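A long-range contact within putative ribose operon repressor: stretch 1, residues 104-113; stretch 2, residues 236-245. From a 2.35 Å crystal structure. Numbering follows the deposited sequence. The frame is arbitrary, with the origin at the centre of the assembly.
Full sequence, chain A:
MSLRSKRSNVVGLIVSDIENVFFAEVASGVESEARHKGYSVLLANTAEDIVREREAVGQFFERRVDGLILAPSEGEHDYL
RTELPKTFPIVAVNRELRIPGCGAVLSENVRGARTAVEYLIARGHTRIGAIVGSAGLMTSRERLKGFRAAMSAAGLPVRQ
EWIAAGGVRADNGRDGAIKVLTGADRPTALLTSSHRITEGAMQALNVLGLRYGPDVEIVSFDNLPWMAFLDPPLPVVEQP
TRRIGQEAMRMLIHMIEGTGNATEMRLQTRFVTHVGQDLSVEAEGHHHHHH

Stretch 1 (104-113) AVLSENVRGA
Stretch 2 (236-245) VVEQPTRRIG

Both stretches run from a strand through a short turn into a helix. In stretch 1 the strand covers Ala104 to Ser107, Glu108 is the N-cap, and the helix starts at Asn109. In stretch 2 the strand covers Val236 to Glu238, Pro240 is the N-cap, and the helix starts at Thr241. Both helices continue beyond the stretches. The register runs in opposite senses along the two sequences. CA to CA, Gly112 lies 6.1 Å from Val237, Ser107 lies 6.8 Å from Gln239, and Val105 lies 6.1 Å from Ile244. Together the stretches bury 303 Å².

Val236 is a buried strand residue (phi/psi -133/145) out of reach of stretch 1. Val237 (-92/107) points toward it, with chi1 off-well at 29°. Its CG2 lies 4.2 Å from Gly112 CA. Gly112 is helical (-65/-39), and the lack of a side chain matters here: an ideal CB would sit 2.9 Å from Val237 CG2, a clash. The Gly112 N to Glu108 O hydrogen bond, 3.1 Å, holds this helical turn. Glu238 (-73/131; chi1 t, chi2 t) makes no contact.

The CA-to-CB bond of Gln239 (-97/144) points sideways to stretch 1, but the end of the side chain comes nearer. Chi1 is m, chi2 is t and chi3 is 85°. Ser107 OG donates a hydrogen bond to Gln239 OE1 at 2.7 Å. This is the only hydrogen bond across the contact. Ser107 (-90/164, chi1 m) points toward stretch 2, which puts its hydroxyl within reach of the amide. Gln239 NE2 is hydrogen-bonded elsewhere in the structure. Asn109 OD1 is 4.2 Å from Gln239 OE1, a proximity without a bond.

Pro240 (-79/65, C-gamma endo) points toward stretch 1. Its CD packs 4.0 Å from Ser107 OG. Pro240 O accepts a hydrogen bond from Ile244 N at 2.9 Å in the first helical turn. Thr241 (-55/-49, chi1 p) points away. Arg242 (-60/-46) and Arg243 (-63/-34) are exposed and make no contact.

Ile244 (-60/-50; chi1 m, chi2 t) loses 67 Å² to stretch 1, the most of any residue here. Its CB points sideways. Its CD1 reaches to 3.5 Å from Ser107 OG, while its CG2 meets Val105 CG1 at 3.8 Å, an apolar contact. Val105 CG1 also lies 3.7 Å from Ile244 O. Val105 (-121/109, chi1 t) points toward stretch 2. Leu106, next in the strand, points away. Gly245 (-60/-49) continues the helix without touching stretch 1.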

# COMPACT_ATOMS: atom_id res chain seq x y z
N ALA A 104 11.25 -20.73 -1.24
CA ALA A 104 11.30 -19.41 -0.69
C ALA A 104 11.86 -18.43 -1.74
O ALA A 104 12.78 -18.76 -2.50
CB ALA A 104 12.14 -19.46 0.53
N VAL A 105 11.25 -17.24 -1.77
CA VAL A 105 11.71 -16.10 -2.51
C VAL A 105 11.93 -14.94 -1.51
O VAL A 105 10.98 -14.34 -1.02
CB VAL A 105 10.68 -15.61 -3.56
CG1 VAL A 105 11.29 -14.41 -4.39
CG2 VAL A 105 10.24 -16.77 -4.43
N LEU A 106 13.20 -14.61 -1.29
CA LEU A 106 13.64 -13.68 -0.31
C LEU A 106 14.49 -12.53 -0.95
O LEU A 106 14.94 -12.64 -2.05
CB LEU A 106 14.49 -14.45 0.70
CG LEU A 106 13.90 -15.78 1.19
CD1 LEU A 106 14.98 -16.58 2.05
CD2 LEU A 106 12.60 -15.57 1.98
N SER A 107 14.71 -11.46 -0.21
CA SER A 107 15.66 -10.41 -0.66
C SER A 107 17.07 -10.69 -0.16
O SER A 107 17.25 -11.48 0.79
CB SER A 107 15.25 -9.02 -0.17
OG SER A 107 14.03 -8.63 -0.76
N GLU A 108 18.05 -10.02 -0.76
CA GLU A 108 19.42 -10.04 -0.22
C GLU A 108 19.61 -9.08 0.98
O GLU A 108 20.32 -8.03 0.91
CB GLU A 108 20.49 -9.86 -1.31
CG GLU A 108 20.46 -8.49 -2.01
CD GLU A 108 21.25 -8.45 -3.33
OE1 GLU A 108 21.85 -9.49 -3.71
OE2 GLU A 108 21.25 -7.38 -3.97
N ASN A 109 19.00 -9.43 2.10
CA ASN A 109 18.97 -8.52 3.27
C ASN A 109 20.32 -8.13 3.88
O ASN A 109 20.59 -6.93 4.06
CB ASN A 109 18.06 -9.05 4.35
CG ASN A 109 16.62 -9.28 3.85
OD1 ASN A 109 15.96 -8.35 3.40
ND2 ASN A 109 16.13 -10.50 4.02
N VAL A 110 21.16 -9.11 4.22
CA VAL A 110 22.53 -8.81 4.67
C VAL A 110 23.23 -7.80 3.72
O VAL A 110 23.61 -6.70 4.12
CB VAL A 110 23.42 -10.13 4.75
CG1 VAL A 110 24.73 -9.85 5.49
CG2 VAL A 110 22.71 -11.25 5.40
N ARG A 111 23.41 -8.17 2.46
CA ARG A 111 24.08 -7.29 1.50
C ARG A 111 23.55 -5.81 1.45
O ARG A 111 24.32 -4.84 1.48
CB ARG A 111 24.04 -7.86 0.12
CG ARG A 111 25.03 -7.26 -0.80
CD ARG A 111 24.81 -7.82 -2.23
NE ARG A 111 25.27 -9.20 -2.34
CZ ARG A 111 25.14 -9.95 -3.43
NH1 ARG A 111 25.60 -11.20 -3.42
NH2 ARG A 111 24.52 -9.47 -4.50
N GLY A 112 22.23 -5.68 1.34
CA GLY A 112 21.61 -4.36 1.21
C GLY A 112 21.85 -3.58 2.49
O GLY A 112 22.13 -2.42 2.39
N ALA A 113 21.78 -4.21 3.68
CA ALA A 113 21.96 -3.46 4.92
C ALA A 113 23.43 -2.96 5.08
O ALA A 113 23.66 -1.80 5.48
CB ALA A 113 21.49 -4.26 6.17
N VAL A 236 17.64 4.70 0.56
CA VAL A 236 16.84 3.52 0.76
C VAL A 236 17.40 2.33 0.08
O VAL A 236 17.94 2.43 -0.99
CB VAL A 236 15.41 3.66 0.18
CG1 VAL A 236 14.41 3.37 1.28
CG2 VAL A 236 15.22 5.00 -0.40
N VAL A 237 17.24 1.18 0.70
CA VAL A 237 17.46 -0.05 -0.02
C VAL A 237 16.14 -0.52 -0.63
O VAL A 237 15.20 -0.95 0.08
CB VAL A 237 18.26 -1.13 0.79
CG1 VAL A 237 18.05 -1.00 2.25
CG2 VAL A 237 17.98 -2.58 0.26
N GLU A 238 16.05 -0.37 -1.94
CA GLU A 238 14.87 -0.78 -2.66
C GLU A 238 14.81 -2.28 -2.77
O GLU A 238 15.79 -2.92 -3.13
CB GLU A 238 14.83 -0.14 -4.06
CG GLU A 238 13.64 -0.55 -4.90
CD GLU A 238 13.70 0.05 -6.26
OE1 GLU A 238 14.04 -0.68 -7.24
OE2 GLU A 238 13.42 1.28 -6.36
N GLN A 239 13.64 -2.83 -2.44
CA GLN A 239 13.40 -4.26 -2.60
C GLN A 239 12.67 -4.47 -3.92
O GLN A 239 11.82 -3.64 -4.24
CB GLN A 239 12.61 -4.80 -1.43
CG GLN A 239 13.38 -4.79 -0.16
CD GLN A 239 12.70 -5.65 0.92
OE1 GLN A 239 12.90 -6.87 0.98
NE2 GLN A 239 11.86 -5.01 1.75
N PRO A 240 12.97 -5.57 -4.65
CA PRO A 240 12.25 -5.91 -5.89
C PRO A 240 10.87 -6.56 -5.60
O PRO A 240 10.60 -7.72 -5.94
CB PRO A 240 13.20 -6.91 -6.57
CG PRO A 240 13.81 -7.66 -5.40
CD PRO A 240 13.85 -6.67 -4.23
N THR A 241 9.99 -5.80 -4.99
CA THR A 241 8.70 -6.36 -4.49
C THR A 241 7.87 -7.08 -5.50
O THR A 241 7.42 -8.19 -5.25
CB THR A 241 7.80 -5.27 -3.88
OG1 THR A 241 7.64 -4.18 -4.85
CG2 THR A 241 8.42 -4.72 -2.66
N ARG A 242 7.67 -6.46 -6.65
CA ARG A 242 6.95 -7.12 -7.72
C ARG A 242 7.57 -8.41 -8.23
O ARG A 242 6.88 -9.39 -8.43
CB ARG A 242 6.70 -6.11 -8.89
CG ARG A 242 5.40 -5.32 -8.66
CD ARG A 242 5.41 -3.95 -9.42
NE ARG A 242 6.38 -3.03 -8.84
CZ ARG A 242 6.11 -1.84 -8.30
NH1 ARG A 242 4.86 -1.36 -8.30
NH2 ARG A 242 7.11 -1.11 -7.79
N ARG A 243 8.88 -8.39 -8.44
CA ARG A 243 9.64 -9.55 -8.87
C ARG A 243 9.60 -10.66 -7.83
O ARG A 243 9.60 -11.79 -8.16
CB ARG A 243 11.09 -9.15 -9.18
CG ARG A 243 11.97 -10.27 -9.78
CD ARG A 243 11.71 -10.44 -11.25
NE ARG A 243 12.36 -11.63 -11.78
CZ ARG A 243 13.47 -11.63 -12.53
NH1 ARG A 243 14.06 -10.47 -12.85
NH2 ARG A 243 13.98 -12.78 -12.96
N ILE A 244 9.57 -10.31 -6.55
CA ILE A 244 9.40 -11.32 -5.51
C ILE A 244 8.08 -12.07 -5.71
O ILE A 244 8.04 -13.30 -5.71
CB ILE A 244 9.47 -10.67 -4.06
CG1 ILE A 244 10.88 -10.13 -3.81
CG2 ILE A 244 9.01 -11.69 -3.01
CD1 ILE A 244 11.04 -9.21 -2.52
N GLY A 245 6.99 -11.33 -5.88
CA GLY A 245 5.69 -11.97 -6.18
C GLY A 245 5.64 -12.80 -7.48
O GLY A 245 5.12 -13.93 -7.50